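Local atomic coordinates of diaphanous protein (Entamoeba histolytica, PDB entry 4DVG), a protein that binds the GTP-loaded small GTPase EhRho1 and, as a diaphanous-related formin, probably promotes actin filament formation under its control. Residues 108-112 with 150-154; 257-261 with 297-301; 273-277 with 291-295. The contacts are given in a common frame with arbitrary orientation. Residue numbers count along the deposited sequence, not the author numbering.

Contact 1: residues 108-112 with 150-154; sequences LANLM and ALIEI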
ATOM      1  N   LEU B 108      -3.100 -17.515   2.132  1.00 56.77           N
ATOM      2  CA  LEU B 108      -1.810 -17.182   1.543  1.00 54.41           C
ATOM      3  C   LEU B 108      -1.322 -18.302   0.619  1.00 56.09           C
ATOM      4  O   LEU B 108      -0.902 -18.059  -0.500  1.00 56.08           O
ATOM      5  CB  LEU B 108      -0.785 -16.939   2.636  1.00 48.69           C
ATOM      6  CG  LEU B 108       0.618 -16.652   2.133  1.00 48.51           C
ATOM      7  CD1 LEU B 108       0.644 -15.382   1.250  1.00 48.42           C
ATOM      8  CD2 LEU B 108       1.554 -16.530   3.310  1.00 46.63           C
ATOM      9  N   ALA B 109      -1.396 -19.537   1.085  1.00 60.16           N
ATOM     10  CA  ALA B 109      -0.925 -20.650   0.277  1.00 64.67           C
ATOM     11  C   ALA B 109      -1.729 -20.721  -1.009  1.00 70.00           C
ATOM     12  O   ALA B 109      -1.237 -21.206  -2.045  1.00 69.71           O
ATOM     13  CB  ALA B 109      -1.033 -21.952   1.044  1.00 57.44           C
ATOM     14  N   ASN B 110      -2.968 -20.234  -0.925  1.00 61.81           N
ATOM     15  CA  ASN B 110      -3.884 -20.250  -2.056  1.00 61.82           C
ATOM     16  C   ASN B 110      -3.553 -19.167  -3.070  1.00 66.81           C
ATOM     17  O   ASN B 110      -3.664 -19.368  -4.289  1.00 69.66           O
ATOM     18  CB  ASN B 110      -5.321 -20.092  -1.575  1.00 59.08           C
ATOM     19  CG  ASN B 110      -5.823 -21.320  -0.837  1.00 70.05           C
ATOM     20  OD1 ASN B 110      -5.236 -22.396  -0.942  1.00 80.52           O
ATOM     21  ND2 ASN B 110      -6.913 -21.168  -0.096  1.00 67.69           N
ATOM     22  N   LEU B 111      -3.158 -18.017  -2.537  1.00 59.36           N
ATOM     23  CA  LEU B 111      -2.795 -16.872  -3.335  1.00 52.61           C
ATOM     24  C   LEU B 111      -1.430 -17.114  -3.968  1.00 57.53           C
ATOM     25  O   LEU B 111      -1.185 -16.700  -5.104  1.00 56.34           O
ATOM     26  CB  LEU B 111      -2.766 -15.620  -2.459  1.00 43.04           C
ATOM     27  CG  LEU B 111      -2.380 -14.305  -3.134  1.00 47.10           C
ATOM     28  CD1 LEU B 111      -3.413 -13.944  -4.172  1.00 49.51           C
ATOM     29  CD2 LEU B 111      -2.234 -13.194  -2.105  1.00 46.48           C
HETATM   30  N   MSE B 112      -0.552 -17.794  -3.230  1.00 57.50           N
HETATM   31  CA  MSE B 112       0.789 -18.133  -3.714  1.00 51.50           C
HETATM   32  C   MSE B 112       0.741 -19.067  -4.918  1.00 50.86           C
HETATM   33  O   MSE B 112       1.540 -18.941  -5.842  0.57 54.67           O
HETATM   34  CB  MSE B 112       1.615 -18.761  -2.589  1.00 49.84           C
HETATM   35  CG  MSE B 112       1.987 -17.759  -1.524  1.00 50.96           C
HETATM   36 SE   MSE B 112       3.370 -16.504  -2.091  1.00 74.59          SE
HETATM   37  CE  MSE B 112       4.930 -17.661  -1.834  1.00113.68           C
ATOM     38  N   ALA B 150       3.074 -17.586   8.074  1.00 50.89           N
ATOM     39  CA  ALA B 150       2.421 -18.590   7.255  1.00 50.45           C
ATOM     40  C   ALA B 150       3.330 -18.982   6.108  1.00 54.00           C
ATOM     41  O   ALA B 150       3.402 -20.161   5.759  0.91 58.10           O
ATOM     42  CB  ALA B 150       1.094 -18.073   6.735  1.00 42.58           C
ATOM     43  N   LEU B 151       4.010 -17.984   5.535  1.00 48.73           N
ATOM     44  CA  LEU B 151       4.920 -18.152   4.396  1.00 47.16           C
ATOM     45  C   LEU B 151       6.059 -19.148   4.685  1.00 56.84           C
ATOM     46  O   LEU B 151       6.394 -19.999   3.849  1.00 64.11           O
ATOM     47  CB  LEU B 151       5.525 -16.800   3.978  1.00 39.84           C
ATOM     48  CG  LEU B 151       6.620 -16.897   2.903  1.00 41.08           C
ATOM     49  CD1 LEU B 151       6.054 -17.316   1.567  1.00 37.19           C
ATOM     50  CD2 LEU B 151       7.386 -15.608   2.740  1.00 37.00           C
ATOM     51  N   ILE B 152       6.642 -19.029   5.874  1.00 47.38           N
ATOM     52  CA  ILE B 152       7.719 -19.900   6.312  1.00 46.84           C
ATOM     53  C   ILE B 152       7.334 -21.385   6.284  1.00 58.82           C
ATOM     54  O   ILE B 152       8.178 -22.279   6.060  1.00 58.63           O
ATOM     55  CB  ILE B 152       8.162 -19.511   7.725  1.00 48.40           C
ATOM     56  CG1 ILE B 152       8.837 -18.140   7.670  1.00 43.96           C
ATOM     57  CG2 ILE B 152       9.084 -20.601   8.328  1.00 48.43           C
ATOM     58  CD1 ILE B 152       9.340 -17.635   8.964  1.00 45.49           C
ATOM     59  N   GLU B 153       6.049 -21.638   6.510  1.00 64.15           N
ATOM     60  CA  GLU B 153       5.532 -22.997   6.569  1.00 64.30           C
ATOM     61  C   GLU B 153       4.966 -23.516   5.235  1.00 53.78           C
ATOM     62  O   GLU B 153       4.517 -24.645   5.159  1.00 54.81           O
ATOM     63  CB  GLU B 153       4.533 -23.155   7.740  1.00 61.51           C
ATOM     64  CG  GLU B 153       5.216 -23.349   9.119  1.00 81.31           C
ATOM     65  OE1 GLU B 153       3.525 -22.614  10.666  1.00 95.51           O
ATOM     66  OE2 GLU B 153       5.371 -21.428  10.571  1.00 85.88           O
ATOM     67  N   ILE B 154       5.005 -22.699   4.189  1.00 47.48           N
ATOM     68  CA  ILE B 154       4.597 -23.140   2.856  1.00 52.37           C
ATOM     69  C   ILE B 154       5.804 -23.684   2.092  1.00 63.12           C
ATOM     70  O   ILE B 154       6.763 -22.951   1.855  1.00 74.63           O
ATOM     71  CB  ILE B 154       4.045 -21.967   2.042  1.00 48.00           C
ATOM     72  CG1 ILE B 154       2.681 -21.529   2.561  1.00 47.07           C
ATOM     73  CG2 ILE B 154       3.977 -22.321   0.555  1.00 49.81           C
ATOM     74  CD1 ILE B 154       2.021 -20.462   1.702  1.00 44.07           C
TER

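Contact 2: residues 257-261 with 297-301; sequences RMDVR and SWEED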
ATOM      1  N   ARG B 257      29.521 -17.807   9.412  1.00 50.40           N
ATOM      2  CA  ARG B 257      29.797 -16.515   8.804  1.00 50.90           C
ATOM      3  C   ARG B 257      30.907 -16.641   7.756  1.00 54.20           C
ATOM      4  O   ARG B 257      30.707 -16.213   6.624  1.00 53.55           O
ATOM      5  CB  ARG B 257      30.161 -15.433   9.852  1.00 45.55           C
ATOM      6  CG  ARG B 257      29.185 -15.331  10.984  1.00 45.65           C
ATOM      7  CD  ARG B 257      29.416 -14.116  11.859  0.66 49.06           C
ATOM      8  NE  ARG B 257      30.691 -14.137  12.569  1.00 54.17           N
ATOM      9  CZ  ARG B 257      30.905 -14.768  13.717  1.00 61.98           C
ATOM     10  NH1 ARG B 257      29.932 -15.467  14.301  1.00 55.34           N
ATOM     11  NH2 ARG B 257      32.106 -14.710  14.278  1.00 70.12           N
HETATM   12  N   MSE B 258      32.076 -17.186   8.142  1.00 59.98           N
HETATM   13  CA  MSE B 258      33.223 -17.283   7.231  1.00 52.29           C
HETATM   14  C   MSE B 258      32.644 -17.887   5.906  1.00 52.76           C
HETATM   15  O   MSE B 258      32.963 -17.437   4.810  1.00 51.72           O
HETATM   16  CB  MSE B 258      34.435 -18.072   7.849  1.00 82.93           C
HETATM   17  CG  MSE B 258      35.651 -17.300   8.642  1.00 42.46           C
ATOM     18  N   ASP B 259      31.697 -18.814   6.024  1.00 48.32           N
ATOM     19  CA  ASP B 259      31.158 -19.560   4.876  1.00 51.90           C
ATOM     20  C   ASP B 259      30.188 -18.790   3.966  1.00 58.94           C
ATOM     21  O   ASP B 259      30.346 -18.781   2.739  1.00 63.70           O
ATOM     22  CB  ASP B 259      30.477 -20.842   5.375  1.00 59.34           C
ATOM     23  CG  ASP B 259      30.044 -21.758   4.242  1.00 72.90           C
ATOM     24  OD1 ASP B 259      30.912 -22.477   3.683  1.00 74.44           O
ATOM     25  OD2 ASP B 259      28.831 -21.767   3.922  1.00 77.20           O
ATOM     26  N   VAL B 260      29.167 -18.186   4.573  1.00 54.29           N
ATOM     27  CA  VAL B 260      28.189 -17.369   3.864  1.00 45.76           C
ATOM     28  C   VAL B 260      28.858 -16.161   3.191  1.00 49.73           C
ATOM     29  O   VAL B 260      28.685 -15.914   1.982  1.00 46.06           O
ATOM     30  CB  VAL B 260      27.079 -16.876   4.818  1.00 40.86           C
ATOM     31  CG1 VAL B 260      26.325 -15.726   4.202  1.00 38.05           C
ATOM     32  CG2 VAL B 260      26.129 -18.012   5.175  1.00 41.48           C
ATOM     33  N   ARG B 261      29.624 -15.409   3.971  1.00 37.20           N
ATOM     34  CA  ARG B 261      30.367 -14.294   3.408  1.00 47.41           C
ATOM     35  C   ARG B 261      31.336 -14.718   2.280  1.00 50.49           C
ATOM     36  O   ARG B 261      31.504 -13.975   1.313  1.00 51.49           O
ATOM     37  CB  ARG B 261      31.097 -13.495   4.490  1.00 39.76           C
ATOM     38  CG  ARG B 261      31.857 -12.298   3.922  1.00 50.30           C
ATOM     39  CD  ARG B 261      32.563 -11.503   4.983  1.00 51.55           C
ATOM     40  NE  ARG B 261      32.701 -12.323   6.174  1.00 65.07           N
ATOM     41  CZ  ARG B 261      32.472 -11.898   7.403  1.00 68.08           C
ATOM     42  NH1 ARG B 261      32.086 -10.643   7.633  1.00 80.72           N
ATOM     43  NH2 ARG B 261      32.639 -12.733   8.397  1.00 56.02           N
ATOM     44  N   SER B 297      32.651  -6.479  10.615  1.00 59.69           N
ATOM     45  CA  SER B 297      32.387  -7.867  11.015  1.00 60.21           C
ATOM     46  C   SER B 297      33.357  -8.823  10.315  1.00 69.35           C
ATOM     47  O   SER B 297      33.736  -9.847  10.870  0.81 72.63           O
ATOM     48  CB  SER B 297      30.916  -8.227  10.736  1.00 53.23           C
ATOM     49  OG  SER B 297      30.620  -9.611  10.804  1.00 52.27           O
ATOM     50  N   TRP B 298      33.771  -8.461   9.103  1.00 73.00           N
ATOM     51  CA  TRP B 298      34.721  -9.250   8.327  1.00 69.64           C
ATOM     52  C   TRP B 298      36.086  -9.208   8.974  1.00 73.47           C
ATOM     53  O   TRP B 298      36.833 -10.183   8.931  1.00 71.13           O
ATOM     54  CB  TRP B 298      34.852  -8.691   6.914  1.00 69.68           C
ATOM     55  CG  TRP B 298      35.667  -9.532   5.999  1.00 63.96           C
ATOM     56  CD1 TRP B 298      36.029 -10.831   6.191  1.00 63.66           C
ATOM     57  CD2 TRP B 298      36.229  -9.141   4.744  1.00 63.77           C
ATOM     58  NE1 TRP B 298      36.770 -11.279   5.131  1.00 63.65           N
ATOM     59  CE2 TRP B 298      36.910 -10.262   4.224  1.00 66.79           C
ATOM     60  CE3 TRP B 298      36.209  -7.957   3.994  1.00 68.73           C
ATOM     61  CZ2 TRP B 298      37.575 -10.235   2.986  1.00 66.51           C
ATOM     62  CZ3 TRP B 298      36.876  -7.929   2.760  1.00 68.85           C
ATOM     63  CH2 TRP B 298      37.552  -9.060   2.277  1.00 66.12           C
ATOM     64  N   GLU B 299      36.411  -8.066   9.567  1.00 75.88           N
ATOM     65  CA  GLU B 299      37.731  -7.866  10.135  1.00 82.69           C
ATOM     66  C   GLU B 299      37.860  -8.575  11.475  1.00 82.29           C
ATOM     67  O   GLU B 299      38.899  -9.152  11.785  1.00 83.47           O
ATOM     68  CB  GLU B 299      38.045  -6.370  10.265  1.00 93.58           C
ATOM     69  CG  GLU B 299      39.475  -6.073  10.697  1.00103.29           C
ATOM     70  OE1 GLU B 299      40.388  -6.541   8.548  1.00105.97           O
ATOM     71  OE2 GLU B 299      41.406  -7.421  10.299  1.00110.68           O
ATOM     72  N   GLU B 300      36.796  -8.537  12.266  1.00 84.75           N
ATOM     73  CA  GLU B 300      36.811  -9.183  13.571  1.00 84.64           C
ATOM     74  C   GLU B 300      36.987 -10.673  13.348  1.00 72.95           C
ATOM     75  O   GLU B 300      37.738 -11.338  14.051  1.00 76.96           O
ATOM     76  CB  GLU B 300      35.523  -8.873  14.343  1.00 95.35           C
ATOM     77  CG  GLU B 300      35.446  -7.420  14.842  1.00115.86           C
ATOM     78  CD  GLU B 300      34.018  -6.944  15.098  1.00126.05           C
ATOM     79  OE1 GLU B 300      33.114  -7.805  15.213  1.00124.95           O
ATOM     80  OE2 GLU B 300      33.801  -5.709  15.175  1.00129.68           O
ATOM     81  N   ASP B 301      36.313 -11.178  12.328  1.00 67.13           N
ATOM     82  CA  ASP B 301      36.414 -12.581  11.949  1.00 68.21           C
ATOM     83  C   ASP B 301      37.820 -13.003  11.470  1.00 66.70           C
ATOM     84  O   ASP B 301      38.260 -14.114  11.745  0.95 60.47           O
ATOM     85  CB  ASP B 301      35.340 -12.909  10.907  1.00 60.74           C
ATOM     86  CG  ASP B 301      33.952 -13.029  11.525  1.00 62.93           C
ATOM     87  OD1 ASP B 301      33.770 -12.588  12.687  1.00 72.87           O
ATOM     88  OD2 ASP B 301      33.046 -13.578  10.860  1.00 50.23           O
TER

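Contact 3: residues 273-277 with 291-295; sequences LENMK and INDFF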
ATOM      1  N   LEU B 273      30.983  -3.174  -2.919  1.00 56.43           N
ATOM      2  CA  LEU B 273      30.859  -2.215  -1.830  1.00 64.58           C
ATOM      3  C   LEU B 273      31.965  -1.171  -1.894  1.00 71.46           C
ATOM      4  O   LEU B 273      31.704   0.025  -1.785  0.61 75.91           O
ATOM      5  CB  LEU B 273      30.852  -2.911  -0.467  1.00 60.03           C
ATOM      6  CG  LEU B 273      29.854  -4.056  -0.383  1.00 56.06           C
ATOM      7  CD1 LEU B 273      29.902  -4.722   0.989  1.00 51.85           C
ATOM      8  CD2 LEU B 273      28.451  -3.556  -0.746  1.00 53.15           C
ATOM      9  N   GLU B 274      33.201  -1.624  -2.080  1.00 74.90           N
ATOM     10  CA  GLU B 274      34.313  -0.690  -2.167  1.00 77.08           C
ATOM     11  C   GLU B 274      34.110   0.342  -3.264  1.00 78.26           C
ATOM     12  O   GLU B 274      34.597   1.464  -3.142  1.00 91.93           O
ATOM     13  CB  GLU B 274      35.651  -1.413  -2.322  1.00 81.51           C
ATOM     14  CG  GLU B 274      36.140  -2.042  -1.032  1.00 87.36           C
ATOM     15  CD  GLU B 274      37.469  -2.744  -1.190  1.00 95.93           C
ATOM     16  OE1 GLU B 274      38.137  -2.528  -2.222  0.20 99.01           O
ATOM     17  OE2 GLU B 274      37.842  -3.520  -0.284  1.00 97.68           O
ATOM     18  N   ASN B 275      33.393  -0.012  -4.331  1.00 76.44           N
ATOM     19  CA  ASN B 275      33.073   0.997  -5.351  1.00 87.74           C
ATOM     20  C   ASN B 275      32.057   2.023  -4.842  1.00 91.69           C
ATOM     21  O   ASN B 275      32.064   3.172  -5.267  0.97103.18           O
ATOM     22  CB  ASN B 275      32.574   0.369  -6.662  1.00 84.45           C
ATOM     23  OD1 ASN B 275      34.869   0.032  -7.289  1.00 75.56           O
ATOM     24  ND2 ASN B 275      33.316  -1.119  -8.422  1.00 71.88           N
HETATM   25  N   MSE B 276      31.187   1.599  -3.929  1.00 86.99           N
HETATM   26  CA  MSE B 276      30.147   2.468  -3.391  1.00 86.06           C
HETATM   27  C   MSE B 276      30.720   3.474  -2.410  1.00 90.79           C
HETATM   28  O   MSE B 276      30.163   4.552  -2.222  0.70 94.35           O
HETATM   29  CB  MSE B 276      29.047   1.642  -2.723  1.00 82.49           C
HETATM   30  CG  MSE B 276      28.180   0.868  -3.724  1.00 87.59           C
HETATM   31 SE   MSE B 276      26.885  -0.426  -2.971  1.00 95.37          SE
HETATM   32  CE  MSE B 276      25.805   0.793  -1.883  1.00 78.83           C
ATOM     33  N   LYS B 277      31.836   3.115  -1.787  1.00 93.01           N
ATOM     34  CA  LYS B 277      32.524   4.010  -0.863  1.00101.18           C
ATOM     35  C   LYS B 277      33.106   5.228  -1.587  1.00110.49           C
ATOM     36  O   LYS B 277      33.171   6.317  -1.023  1.00115.31           O
ATOM     37  CB  LYS B 277      33.635   3.267  -0.113  1.00102.76           C
ATOM     38  CG  LYS B 277      33.160   2.277   0.951  1.00 98.63           C
ATOM     39  CD  LYS B 277      34.347   1.737   1.745  1.00 98.62           C
ATOM     40  CE  LYS B 277      33.909   1.070   3.037  1.00101.49           C
ATOM     41  NZ  LYS B 277      35.059   0.506   3.802  1.00101.15           N
ATOM     42  N   ILE B 291      27.250  -0.900   5.218  1.00 79.62           N
ATOM     43  CA  ILE B 291      28.516  -1.209   4.584  1.00 71.42           C
ATOM     44  C   ILE B 291      29.617  -1.273   5.638  1.00 72.55           C
ATOM     45  O   ILE B 291      30.400  -2.222   5.661  1.00 69.04           O
ATOM     46  CB  ILE B 291      28.875  -0.199   3.490  1.00 73.71           C
ATOM     47  CG1 ILE B 291      27.879  -0.300   2.332  1.00 72.71           C
ATOM     48  CG2 ILE B 291      30.273  -0.451   2.983  1.00 73.25           C
ATOM     49  CD1 ILE B 291      28.163   0.660   1.193  1.00 73.64           C
ATOM     50  N   ASN B 292      29.673  -0.287   6.529  1.00 72.81           N
ATOM     51  CA  ASN B 292      30.644  -0.369   7.614  1.00 74.10           C
ATOM     52  C   ASN B 292      30.478  -1.665   8.423  1.00 76.01           C
ATOM     53  O   ASN B 292      31.465  -2.283   8.822  1.00 79.37           O
ATOM     54  CB  ASN B 292      30.601   0.865   8.523  1.00 77.00           C
ATOM     55  CG  ASN B 292      31.290   2.068   7.906  1.00 86.84           C
ATOM     56  OD1 ASN B 292      31.973   1.937   6.888  1.00 88.88           O
ATOM     57  ND2 ASN B 292      31.116   3.250   8.519  1.00 89.67           N
ATOM     58  N   ASP B 293      29.234  -2.084   8.644  1.00 68.58           N
ATOM     59  CA  ASP B 293      28.976  -3.220   9.515  1.00 66.56           C
ATOM     60  C   ASP B 293      29.613  -4.440   8.902  1.00 68.78           C
ATOM     61  O   ASP B 293      30.258  -5.227   9.602  1.00 72.33           O
ATOM     62  CB  ASP B 293      27.474  -3.454   9.736  1.00 71.27           C
ATOM     63  CG  ASP B 293      26.841  -2.412  10.661  1.00 93.19           C
ATOM     64  OD1 ASP B 293      27.578  -1.606  11.290  1.00 98.50           O
ATOM     65  OD2 ASP B 293      25.595  -2.405  10.759  1.00 99.37           O
ATOM     66  N   PHE B 294      29.434  -4.573   7.590  1.00 61.94           N
ATOM     67  CA  PHE B 294      29.981  -5.679   6.830  1.00 59.02           C
ATOM     68  C   PHE B 294      31.489  -5.780   7.036  1.00 62.86           C
ATOM     69  O   PHE B 294      31.993  -6.829   7.416  0.77 60.80           O
ATOM     70  CB  PHE B 294      29.654  -5.534   5.336  1.00 57.20           C
ATOM     71  CG  PHE B 294      30.236  -6.627   4.492  1.00 52.15           C
ATOM     72  CD1 PHE B 294      29.506  -7.764   4.209  1.00 52.73           C
ATOM     73  CD2 PHE B 294      31.532  -6.532   4.012  1.00 52.82           C
ATOM     74  CE1 PHE B 294      30.056  -8.791   3.446  1.00 55.24           C
ATOM     75  CE2 PHE B 294      32.092  -7.548   3.253  1.00 48.44           C
ATOM     76  CZ  PHE B 294      31.364  -8.677   2.967  1.00 50.99           C
ATOM     77  N   PHE B 295      32.203  -4.682   6.807  1.00 69.99           N
ATOM     78  CA  PHE B 295      33.660  -4.675   6.937  1.00 72.25           C
ATOM     79  C   PHE B 295      34.118  -4.887   8.369  1.00 76.29           C
ATOM     80  O   PHE B 295      35.004  -5.701   8.622  1.00 75.52           O
ATOM     81  CB  PHE B 295      34.272  -3.396   6.335  1.00 68.87           C
ATOM     82  CG  PHE B 295      34.238  -3.379   4.838  1.00 65.66           C
ATOM     83  CD1 PHE B 295      35.057  -4.227   4.111  1.00 63.84           C
ATOM     84  CD2 PHE B 295      33.352  -2.565   4.161  0.46 69.39           C
ATOM     85  CE1 PHE B 295      35.015  -4.249   2.747  1.00 62.90           C
ATOM     86  CE2 PHE B 295      33.306  -2.575   2.792  1.00 71.38           C
ATOM     87  CZ  PHE B 295      34.138  -3.422   2.081  1.00 70.82           C
TER

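Contact 1: residues 108-112 with 150-154
Leu108 opens helix 108-120 with its CA-to-CB bond aimed at the second segment, and its t, p rotamer carries CD2 to the last turn of helix 145-152. There Leu108 CD2 lies 3.8 Å from Ala150 CB and 4.0 Å from Leu151 CB, while Leu108 CG sits 4.1 Å from Ile154 CD1. The small side chain of Ala150 lets the leucine come close: the CA atoms of Leu108 and Ala150 are 7.2 Å apart. Ala109 brings the backbones closer still, its CA 6.6 Å from the CA of Ile154. With only a methyl group here, the helix surface is low enough for the isoleucine tip to rest on it, Ile154 CD1 being 3.3 Å from Ala109 CA and 3.5 Å from Ala109 CB. Asn110 and Leu111 turn to other neighbours; Leu111 packs on Val137, Leu138 and Val141 of helix 127-141. One turn after Leu108, selenomethionine Met112 comes back to the interface. Met112 CE reaches Leu151 CD1 at 3.6 Å, and Met112 CG is 4.2 Å from Ile154 CD1, so the Ile154 tip is bordered by Leu108, Ala109 and Met112. Leu161 of helix 160-165 touches both Met112 and Leu151 and extends this apolar patch. All the side-chain contacts are apolar, and 252 Å² is buried in all. They join the start of helix 108-120 to the end of helix 145-152 and the loop residue Ile154 just beyond it, with helix 127-141 between in sequence, the kind of close helix packing by which armadillo repeats build their right-handed superhelix, here within the GTPase-binding region of the formin.

Contact 2: residues 257-261 with 297-301
Asp301 accepts salt bridges from two arginines one helical turn apart, Arg257 and Arg261. Arg257 NE donates to Asp301 OD2 at 3.0 Å and Arg257 NH2 to Asp301 OD1 at 3.1 Å, so this guanidinium meets the carboxylate with two nitrogens; its remaining nitrogen, NH1, bonds to the backbone oxygen of Gln251. Arg261 approaches the same acid: Arg261 NH2 lies 2.6 Å from Asp301 OD2, a short salt bridge, though weak as a hydrogen bond because the N-H...O angle is only 120°. The network ties helix 254-265 to helix 290-309 in the armadillo-like FH3 region, where the two short segments cross at -132° with axes 11.2 Å apart. That spacing is bridged by long side chains rather than by backbone contact. The Arg261 guanidinium lies with one face over Trp298 CA, 3.1 Å from Arg261 NH1, and Arg261 NH1 is 3.6 Å from Ser297 OG. Further back along the arginine, Arg261 CD makes a CH-pi contact over the five-membered ring of Trp298, 4.0 Å from its centroid, and Ile265 packs against the Trp298 side chain.

Contact 3: residues 273-277 with 291-295
Leu273 lays its CD1 methyl over the face of the Phe294 ring, a CH-pi contact 4.1 Å from the centroid and 20° off the normal. The base of the same side chain serves two more partners: Leu273 CB is 4.1 Å from Phe295 CE2 and 4.3 Å from Ile291 CG2. Ile291 in turn sends CD1 to within 3.9 Å of CE of selenomethionine Met276. This buried side continues into Leu242 of helix 236-249, which touches both Leu273 and Ile291. Toward solvent, Phe295 is covered by the chains of two charged residues. Glu274 CG comes 4.0 Å from Phe295 CZ, and the extended Lys277 places NZ 4.0 Å from the centroid of the Phe295 ring, an off-centre cation-pi contact, with Lys277 CE 3.9 Å from Ile291 CG2. The segments run at 132° to each other, their axes 11.3 Å apart, a separation filled by leucine, isoleucine and aromatic side chains; 364 Å² is buried. Two consecutive helices, 269-277 and 290-309, thus fold back on each other across a connecting loop, with helix 236-249 against their buried side: the layered helical packing of an armadillo-type repeat, here in the FH3 region.

Overall arrangement
Contacts 2 and 3 form one continuous piece of structure in the FH3 region. Their centres are 14 Å apart, both use helix 290-309, and they meet where Arg261 CD packs 3.7 Å from Phe294 CZ. Contact 3 is nested within the loop that contact 2 closes; the first turns of helix 290-309 meet helix 269-277, and a later part meets helix 254-265. Contact 1 stands apart in the GTPase-binding region: its centre is 33 Å from that of contact 2 and 35 Å from that of contact 3, with nearest atoms about 17 and 22 Å away. None of the three is touched by the bound Rho1 chain, so all are internal packing of the helical array.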